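PDB 4LMO: telomerase reverse transcriptase from Takifugu rubripes, which serves, through this RNA-binding domain among others, as the catalytic subunit of telomerase, a reverse transcriptase that lengthens chromosome ends by copying an RNA template. Local coordinates for residues Cys96-Ile101 with Leu113-Gly118. Sequence-based numbering, arbitrary orientation.
Sequences CPLVGI and LPQHCG
The carbonyl oxygen of C96 is held by one hydrogen bond, from NH1 of R237, and its residue is also covalently tied to the facing loop. SG of C96 lies 2.0 Å from SG of C117 in a disulfide with a left-handed twist (chi3 -103°). The two cysteines reach it differently: in C96 the sulfur is anti to the backbone N (chi1 -163°), whereas in C117 it is anti to the carbonyl carbon, beside the backbone N. Cysteine suits both places because only its thiol can make this covalent link, here between two loops that share no regular backbone pairing; the CA atoms of C96 and C117 end up 6.3 Å apart.

Further along, Q115 makes the second meeting of the two loops. It sits at the centre of an inverse gamma turn; the turn is closed by a weak hydrogen bond from N of H116 to O of P114, and the side chain of Q115 reaches L98, V99 and I101. With CG anti to the backbone N and the chain extended beyond it, the amide is carried to the backbone of V99: CD of Q115 comes within 3.5 Å of N of V99. The side chains of V99 and Q115 cross obliquely, with CG2 of V99 3.9 Å from CD of Q115, so the branched valine offers a short apolar flank while glutamine supplies both length and a polar tip. An alanine in place of Q115 would remove everything beyond CB and would probably lose this packing on V99, leaving the disulfide as the main link between the loops.

The pair forms a surface contact of the RNA-binding domain, its loops flanking the short helix 109-112. C117 makes backbone hydrogen bonds with F235 of strand 234-237, and L98 and Q115 both rest on V240 of helix 238-251, while G118 provides the N-cap position of helix 119-133.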
ATOM      1  N   CYS A  96       4.210  11.954  10.801  1.00 39.89           N
ATOM      2  CA  CYS A  96       4.367  13.253  10.149  1.00 40.98           C
ATOM      3  C   CYS A  96       3.105  14.106  10.304  1.00 41.92           C
ATOM      4  O   CYS A  96       2.329  14.257   9.358  1.00 41.81           O
ATOM      5  CB  CYS A  96       4.743  13.079   8.676  1.00 41.07           C
ATOM      6  SG  CYS A  96       5.428  14.572   7.926  1.00 41.83           S
ATOM      7  N   PRO A  97       2.910  14.679  11.506  1.00 43.04           N
ATOM      8  CA  PRO A  97       1.643  15.298  11.895  1.00 43.60           C
ATOM      9  C   PRO A  97       1.354  16.618  11.194  1.00 44.22           C
ATOM     10  O   PRO A  97       2.264  17.271  10.683  1.00 44.18           O
ATOM     11  CB  PRO A  97       1.812  15.527  13.399  1.00 44.58           C
ATOM     12  CG  PRO A  97       3.280  15.678  13.591  1.00 44.70           C
ATOM     13  CD  PRO A  97       3.937  14.811  12.556  1.00 43.46           C
ATOM     14  N   LEU A  98       0.080  16.993  11.180  1.00 45.38           N
ATOM     15  CA  LEU A  98      -0.360  18.258  10.613  1.00 46.28           C
ATOM     16  C   LEU A  98      -0.069  19.392  11.592  1.00 47.38           C
ATOM     17  O   LEU A  98      -0.158  19.210  12.807  1.00 47.83           O
ATOM     18  CB  LEU A  98      -1.855  18.194  10.271  1.00 46.46           C
ATOM     19  CG  LEU A  98      -2.313  16.993   9.425  1.00 45.57           C
ATOM     20  CD1 LEU A  98      -3.817  16.782   9.510  1.00 46.67           C
ATOM     21  CD2 LEU A  98      -1.859  17.106   7.976  1.00 44.55           C
ATOM     22  N   VAL A  99       0.301  20.553  11.059  1.00 48.63           N
ATOM     23  CA  VAL A  99       0.555  21.738  11.875  1.00 50.96           C
ATOM     24  C   VAL A  99      -0.436  22.834  11.492  1.00 53.11           C
ATOM     25  O   VAL A  99      -0.259  23.520  10.483  1.00 53.05           O
ATOM     26  CB  VAL A  99       2.008  22.256  11.729  1.00 50.15           C
ATOM     27  CG1 VAL A  99       2.283  23.372  12.728  1.00 50.31           C
ATOM     28  CG2 VAL A  99       3.014  21.129  11.911  1.00 49.33           C
ATOM     29  N   GLY A 100      -1.483  22.971  12.301  1.00 56.14           N
ATOM     30  CA  GLY A 100      -2.502  24.006  12.122  1.00 60.19           C
ATOM     31  C   GLY A 100      -3.171  24.041  10.759  1.00 62.86           C
ATOM     32  O   GLY A 100      -3.229  25.096  10.123  1.00 63.51           O
ATOM     33  N   ILE A 101      -3.674  22.893  10.306  1.00 65.74           N
ATOM     34  CA  ILE A 101      -4.391  22.833   9.026  1.00 68.99           C
ATOM     35  C   ILE A 101      -5.899  23.041   9.199  1.00 71.88           C
ATOM     36  O   ILE A 101      -6.530  23.724   8.390  1.00 72.97           O
ATOM     37  CB  ILE A 101      -4.078  21.551   8.198  1.00 68.57           C
ATOM     38  CG1 ILE A 101      -4.722  20.292   8.798  1.00 68.88           C
ATOM     39  CG2 ILE A 101      -2.579  21.378   7.993  1.00 68.30           C
ATOM     40  CD1 ILE A 101      -5.988  19.844   8.092  1.00 69.58           C
ATOM     41  N   LEU A 113       4.209  25.827   3.022  1.00 42.32           N
ATOM     42  CA  LEU A 113       5.237  25.331   2.098  1.00 42.01           C
ATOM     43  C   LEU A 113       6.338  24.483   2.762  1.00 41.68           C
ATOM     44  O   LEU A 113       6.739  23.462   2.202  1.00 41.17           O
ATOM     45  CB  LEU A 113       5.845  26.474   1.268  1.00 42.76           C
ATOM     46  CG  LEU A 113       4.951  27.193   0.247  1.00 43.29           C
ATOM     47  CD1 LEU A 113       5.647  28.435  -0.285  1.00 44.74           C
ATOM     48  CD2 LEU A 113       4.545  26.284  -0.905  1.00 43.53           C
ATOM     49  N   PRO A 114       6.824  24.888   3.958  1.00 42.03           N
ATOM     50  CA  PRO A 114       7.830  24.051   4.627  1.00 41.58           C
ATOM     51  C   PRO A 114       7.267  22.773   5.255  1.00 40.91           C
ATOM     52  O   PRO A 114       8.040  21.900   5.657  1.00 41.11           O
ATOM     53  CB  PRO A 114       8.373  24.964   5.738  1.00 42.09           C
ATOM     54  CG  PRO A 114       7.905  26.339   5.401  1.00 42.71           C
ATOM     55  CD  PRO A 114       6.600  26.141   4.702  1.00 42.30           C
ATOM     56  N   GLN A 115       5.941  22.664   5.344  1.00 40.02           N
ATOM     57  CA  GLN A 115       5.310  21.531   6.019  1.00 39.05           C
ATOM     58  C   GLN A 115       5.154  20.309   5.111  1.00 38.13           C
ATOM     59  O   GLN A 115       4.038  19.910   4.764  1.00 37.75           O
ATOM     60  CB  GLN A 115       3.963  21.933   6.630  1.00 39.34           C
ATOM     61  CG  GLN A 115       3.502  21.004   7.743  1.00 39.56           C
ATOM     62  CD  GLN A 115       2.052  21.210   8.128  1.00 39.90           C
ATOM     63  OE1 GLN A 115       1.591  22.340   8.306  1.00 40.62           O
ATOM     64  NE2 GLN A 115       1.325  20.111   8.268  1.00 39.72           N
ATOM     65  N   HIS A 116       6.285  19.723   4.734  1.00 37.49           N
ATOM     66  CA  HIS A 116       6.303  18.490   3.951  1.00 37.34           C
ATOM     67  C   HIS A 116       6.989  17.389   4.717  1.00 37.46           C
ATOM     68  O   HIS A 116       7.683  17.648   5.700  1.00 37.76           O
ATOM     69  CB  HIS A 116       6.967  18.718   2.594  1.00 36.76           C
ATOM     70  CG  HIS A 116       8.334  19.355   2.677  1.00 36.58           C
ATOM     71  ND1 HIS A 116       9.470  18.647   2.567  1.00 36.59           N
ATOM     72  CD2 HIS A 116       8.714  20.680   2.868  1.00 37.25           C
ATOM     73  CE1 HIS A 116      10.526  19.472   2.679  1.00 37.07           C
ATOM     74  NE2 HIS A 116      10.061  20.716   2.866  1.00 37.62           N
ATOM     75  N   CYS A 117       6.790  16.150   4.280  1.00 37.70           N
ATOM     76  CA  CYS A 117       7.381  14.990   4.939  1.00 37.98           C
ATOM     77  C   CYS A 117       8.568  14.444   4.156  1.00 36.81           C
ATOM     78  O   CYS A 117       8.450  14.146   2.966  1.00 37.20           O
ATOM     79  CB  CYS A 117       6.335  13.889   5.123  1.00 39.09           C
ATOM     80  SG  CYS A 117       4.841  14.428   5.986  1.00 42.39           S
ATOM     81  N   GLY A 118       9.709  14.317   4.828  1.00 35.70           N
ATOM     82  CA  GLY A 118      10.883  13.682   4.237  1.00 34.95           C
ATOM     83  C   GLY A 118      10.640  12.201   4.023  1.00 33.56           C
ATOM     84  O   GLY A 118       9.848  11.588   4.744  1.00 33.13           O
TER